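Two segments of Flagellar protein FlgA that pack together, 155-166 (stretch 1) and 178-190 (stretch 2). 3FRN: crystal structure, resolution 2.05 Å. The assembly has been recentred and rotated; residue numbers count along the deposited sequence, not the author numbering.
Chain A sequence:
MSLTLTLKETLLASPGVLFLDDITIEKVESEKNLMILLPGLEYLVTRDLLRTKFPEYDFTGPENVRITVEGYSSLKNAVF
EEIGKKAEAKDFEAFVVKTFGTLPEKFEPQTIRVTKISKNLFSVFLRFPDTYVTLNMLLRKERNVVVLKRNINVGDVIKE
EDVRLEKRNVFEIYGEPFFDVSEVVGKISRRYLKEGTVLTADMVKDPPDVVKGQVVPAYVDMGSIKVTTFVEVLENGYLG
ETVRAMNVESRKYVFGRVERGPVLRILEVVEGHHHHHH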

# COMPACT_ATOMS: atom_id res chain seq x y z
N GLY A 155 -24.91 5.73 6.07
CA GLY A 155 -25.37 7.04 6.50
C GLY A 155 -24.75 7.57 7.79
O GLY A 155 -24.94 8.74 8.12
N ASP A 156 -24.02 6.73 8.50
CA ASP A 156 -23.34 7.19 9.72
C ASP A 156 -22.22 8.18 9.41
O ASP A 156 -21.44 7.99 8.49
CB ASP A 156 -22.79 5.99 10.51
CG ASP A 156 -23.87 5.26 11.30
OD1 ASP A 156 -25.03 5.74 11.32
OD2 ASP A 156 -23.57 4.20 11.91
N VAL A 157 -22.15 9.26 10.18
CA VAL A 157 -21.02 10.18 10.14
C VAL A 157 -19.86 9.57 10.92
O VAL A 157 -20.04 9.12 12.05
CB VAL A 157 -21.38 11.57 10.75
CG1 VAL A 157 -20.13 12.43 11.04
CG2 VAL A 157 -22.34 12.32 9.85
N ILE A 158 -18.67 9.55 10.32
CA ILE A 158 -17.47 9.11 11.02
C ILE A 158 -17.01 10.19 11.99
O ILE A 158 -16.83 11.35 11.61
CB ILE A 158 -16.30 8.82 10.05
CG1 ILE A 158 -16.76 8.00 8.83
CG2 ILE A 158 -15.12 8.17 10.79
CD1 ILE A 158 -16.97 6.54 9.09
N LYS A 159 -16.83 9.81 13.26
CA LYS A 159 -16.22 10.70 14.25
C LYS A 159 -14.95 10.08 14.82
O LYS A 159 -14.68 8.90 14.60
CB LYS A 159 -17.21 11.07 15.36
CG LYS A 159 -18.13 9.96 15.87
CD LYS A 159 -19.51 10.02 15.20
CE LYS A 159 -20.64 9.77 16.19
NZ LYS A 159 -20.38 8.64 17.13
N GLU A 160 -14.16 10.89 15.53
CA GLU A 160 -12.85 10.47 16.04
C GLU A 160 -12.90 9.21 16.91
O GLU A 160 -11.91 8.49 17.01
CB GLU A 160 -12.20 11.61 16.84
CG GLU A 160 -12.13 12.93 16.08
CD GLU A 160 -11.22 13.95 16.73
OE1 GLU A 160 -10.32 14.46 16.03
OE2 GLU A 160 -11.39 14.24 17.94
N GLU A 161 -14.06 8.96 17.50
CA GLU A 161 -14.27 7.79 18.36
C GLU A 161 -14.46 6.50 17.57
O GLU A 161 -14.34 5.41 18.12
CB GLU A 161 -15.49 8.03 19.26
CG GLU A 161 -15.32 7.48 20.66
CD GLU A 161 -14.30 8.27 21.48
OE1 GLU A 161 -13.64 7.66 22.35
OE2 GLU A 161 -14.16 9.49 21.25
N ASP A 162 -14.75 6.63 16.28
CA ASP A 162 -15.03 5.47 15.45
C ASP A 162 -13.74 4.85 14.91
O ASP A 162 -13.71 3.68 14.53
CB ASP A 162 -15.95 5.85 14.29
CG ASP A 162 -17.26 6.51 14.75
OD1 ASP A 162 -17.52 6.56 15.97
OD2 ASP A 162 -18.02 6.99 13.88
N VAL A 163 -12.67 5.64 14.88
CA VAL A 163 -11.46 5.22 14.17
C VAL A 163 -10.18 5.27 15.00
O VAL A 163 -10.03 6.09 15.90
CB VAL A 163 -11.27 6.02 12.84
CG1 VAL A 163 -12.36 5.69 11.84
CG2 VAL A 163 -11.21 7.52 13.10
N ARG A 164 -9.27 4.35 14.68
CA ARG A 164 -7.92 4.39 15.19
C ARG A 164 -6.93 4.25 14.03
O ARG A 164 -7.33 4.03 12.89
CB ARG A 164 -7.69 3.28 16.23
CG ARG A 164 -7.75 1.87 15.66
CD ARG A 164 -7.34 0.82 16.67
NE ARG A 164 -7.66 -0.51 16.16
CZ ARG A 164 -8.79 -1.16 16.42
NH1 ARG A 164 -9.71 -0.62 17.21
NH2 ARG A 164 -9.00 -2.37 15.91
N LEU A 165 -5.65 4.39 14.34
CA LEU A 165 -4.59 4.30 13.36
C LEU A 165 -3.86 2.97 13.55
O LEU A 165 -3.56 2.57 14.67
CB LEU A 165 -3.64 5.48 13.55
CG LEU A 165 -3.05 6.19 12.34
CD1 LEU A 165 -4.09 7.06 11.63
CD2 LEU A 165 -1.87 7.03 12.78
N GLU A 166 -3.61 2.28 12.44
CA GLU A 166 -2.88 1.00 12.45
C GLU A 166 -1.91 0.92 11.29
O GLU A 166 -2.21 1.42 10.20
CB GLU A 166 -3.85 -0.18 12.36
CG GLU A 166 -4.64 -0.47 13.63
CD GLU A 166 -5.35 -1.80 13.58
OE1 GLU A 166 -5.05 -2.60 12.66
OE2 GLU A 166 -6.21 -2.06 14.45
N PHE A 178 -6.79 5.88 4.08
CA PHE A 178 -6.58 7.20 4.69
C PHE A 178 -5.42 7.13 5.68
O PHE A 178 -5.24 6.13 6.36
CB PHE A 178 -7.84 7.67 5.42
CG PHE A 178 -9.03 7.86 4.51
CD1 PHE A 178 -9.18 9.03 3.79
CD2 PHE A 178 -9.99 6.87 4.40
CE1 PHE A 178 -10.27 9.20 2.95
CE2 PHE A 178 -11.07 7.02 3.56
CZ PHE A 178 -11.22 8.19 2.84
N PHE A 179 -4.65 8.21 5.77
CA PHE A 179 -3.42 8.19 6.56
C PHE A 179 -3.53 9.08 7.79
O PHE A 179 -2.56 9.29 8.52
CB PHE A 179 -2.22 8.58 5.68
CG PHE A 179 -2.14 7.79 4.40
CD1 PHE A 179 -1.64 6.49 4.40
CD2 PHE A 179 -2.59 8.33 3.20
CE1 PHE A 179 -1.58 5.75 3.23
CE2 PHE A 179 -2.53 7.59 2.03
CZ PHE A 179 -2.03 6.30 2.04
N ASP A 180 -4.74 9.59 8.02
CA ASP A 180 -5.00 10.54 9.08
C ASP A 180 -6.48 10.49 9.44
O ASP A 180 -7.34 10.40 8.56
CB ASP A 180 -4.62 11.95 8.63
CG ASP A 180 -4.23 12.85 9.78
OD1 ASP A 180 -3.87 12.33 10.86
OD2 ASP A 180 -4.27 14.09 9.61
N VAL A 181 -6.76 10.54 10.74
CA VAL A 181 -8.13 10.62 11.23
C VAL A 181 -8.81 11.87 10.66
O VAL A 181 -9.97 11.84 10.25
CB VAL A 181 -8.15 10.59 12.79
CG1 VAL A 181 -9.49 11.03 13.34
CG2 VAL A 181 -7.80 9.20 13.29
N SER A 182 -8.04 12.96 10.59
CA SER A 182 -8.49 14.24 10.05
C SER A 182 -8.98 14.18 8.59
O SER A 182 -9.71 15.08 8.15
CB SER A 182 -7.37 15.27 10.18
OG SER A 182 -7.70 16.46 9.49
N GLU A 183 -8.58 13.14 7.87
CA GLU A 183 -9.03 12.95 6.49
C GLU A 183 -10.42 12.33 6.41
O GLU A 183 -11.12 12.50 5.41
CB GLU A 183 -8.05 12.07 5.72
CG GLU A 183 -6.68 12.65 5.52
CD GLU A 183 -5.69 11.64 4.95
OE1 GLU A 183 -4.48 11.75 5.26
OE2 GLU A 183 -6.10 10.74 4.19
N VAL A 184 -10.82 11.61 7.46
CA VAL A 184 -12.07 10.84 7.43
C VAL A 184 -13.19 11.39 8.31
O VAL A 184 -14.36 11.11 8.05
CB VAL A 184 -11.84 9.37 7.80
CG1 VAL A 184 -12.64 8.48 6.88
CG2 VAL A 184 -10.38 9.01 7.71
N VAL A 185 -12.85 12.13 9.37
CA VAL A 185 -13.89 12.68 10.25
C VAL A 185 -14.79 13.68 9.52
O VAL A 185 -14.31 14.59 8.84
CB VAL A 185 -13.33 13.32 11.56
CG1 VAL A 185 -12.94 12.24 12.53
CG2 VAL A 185 -12.16 14.27 11.27
N GLY A 186 -16.10 13.48 9.67
CA GLY A 186 -17.08 14.29 8.96
C GLY A 186 -17.63 13.59 7.74
O GLY A 186 -18.67 13.98 7.22
N LYS A 187 -16.93 12.54 7.29
CA LYS A 187 -17.37 11.77 6.14
C LYS A 187 -18.55 10.89 6.52
O LYS A 187 -18.71 10.53 7.68
CB LYS A 187 -16.24 10.90 5.57
CG LYS A 187 -15.10 11.67 4.90
CD LYS A 187 -15.33 11.84 3.42
CE LYS A 187 -14.22 12.68 2.78
NZ LYS A 187 -12.95 11.92 2.61
N ILE A 188 -19.34 10.53 5.51
CA ILE A 188 -20.54 9.73 5.69
C ILE A 188 -20.31 8.35 5.07
O ILE A 188 -19.95 8.25 3.91
CB ILE A 188 -21.76 10.46 5.06
CG1 ILE A 188 -22.07 11.74 5.85
CG2 ILE A 188 -22.99 9.57 5.00
CD1 ILE A 188 -23.00 12.69 5.16
N SER A 189 -20.50 7.31 5.86
CA SER A 189 -20.34 5.94 5.39
C SER A 189 -21.36 5.56 4.31
O SER A 189 -22.55 5.80 4.45
CB SER A 189 -20.49 4.97 6.56
OG SER A 189 -20.22 3.64 6.13
N ARG A 190 -20.88 4.96 3.23
CA ARG A 190 -21.77 4.48 2.17
C ARG A 190 -22.24 3.07 2.49
O ARG A 190 -23.11 2.53 1.81
CB ARG A 190 -21.07 4.51 0.81
CG ARG A 190 -20.62 5.89 0.34
CD ARG A 190 -19.80 5.82 -0.94
NE ARG A 190 -20.63 6.03 -2.12
CZ ARG A 190 -20.53 7.09 -2.93
NH1 ARG A 190 -21.33 7.20 -3.98
NH2 ARG A 190 -19.62 8.02 -2.70

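The two stretches run antiparallel where they meet, as the residue pairing Gly 155 with Ser 189, Val 157 with Ile 188 and Lys 159 with Val 185 indicates. Four nearly straight backbone hydrogen bonds join them. Gly 155 N donates to Ser 189 O at 2.9 Å, and Ser 189 N returns a bond to Asp 156 O at 2.9 Å. Ile 158 N donates to Lys 187 O at 2.8 Å, and Gly 186 N donates to Ile 158 O at 3.0 Å. Val 157 and Ile 188 form a single beta bridge between these bonds. The carbonyls also draw CA-H...O contacts, such as Ile 188 CA to Asp 156 O at 3.4 Å and Val 157 CA to Lys 187 O at 3.4 Å.

Two glycines sit at this backbone contact. Gly 155 has phi/psi of 91/-10 and Gly 186 has 100/-17. At these angles a CB would be jammed against the preceding carbonyl oxygen. Gly 186 lies within the type II turn from Val 184 to Lys 187, which is closed by Lys 187 N to Val 184 O at 3.0 Å.

Ile 158 has the largest covered area of any residue in either stretch. Its CA-to-CB bond points toward stretch 2. Chi1 m sets Ile 158 CG1 3.4 Å from Lys 187 O; with chi2 also m, Ile 158 CD1 is farther from Lys 187 O, at 4.6 Å. Ile 158 CB lies 3.6 Å from Val 184 O, and Ile 158 CG1 lies 4.4 Å from Lys 187 CB. Val 157 points sideways instead. Its t rotamer places Val 157 CG2 4.1 Å from Ile 188 CG1 and Val 157 CG1 4.1 Å from Gly 186 CA. Ile 188 has chi1 m and chi2 t, and its CG1 is the atom that meets Val 157 CG2.

Val 185, in the m rotamer, packs CG1 against the chain turning at Glu 160. Val 185 CG1 is 3.5 Å from Glu 160 N and 3.7 Å from Glu 160 CG. The aliphatic part of the glutamate thus serves as an apolar partner.

The second apolar patch involves the weakly bonded helix near 181-184. Val 181 and Val 163 point toward each other's stretch. With Val 181 at t and Val 163 at m, their CG2 atoms meet at 3.8 Å. Leu 165 follows two residues later on the strand and also points toward stretch 2. Its chi1 of -140° lies between wells. With chi2 p, this brings Leu 165 CD1 to 4.1 Å from Phe 179 O and 4.4 Å from Asp 180 CA, a contact with backbone.

Polar side chains brace each stretch from within. Asp 162, chi1 m, accepts from Lys 159 N through OD2 at 3.1 Å, and Asp 162 N bonds to Lys 159 O at 2.8 Å. Lys 159 NZ also makes a long salt bridge to Asp 162 OD1 at 3.7 Å, with chi2 and chi3 off their wells. Arg 164 points away and pairs with Glu 166 on the same strand, NE to OE2 at 2.7 Å. The end of Lys 187 leads away from stretch 1, and its NZ makes a weak bond to Glu 183 O at 3.4 Å.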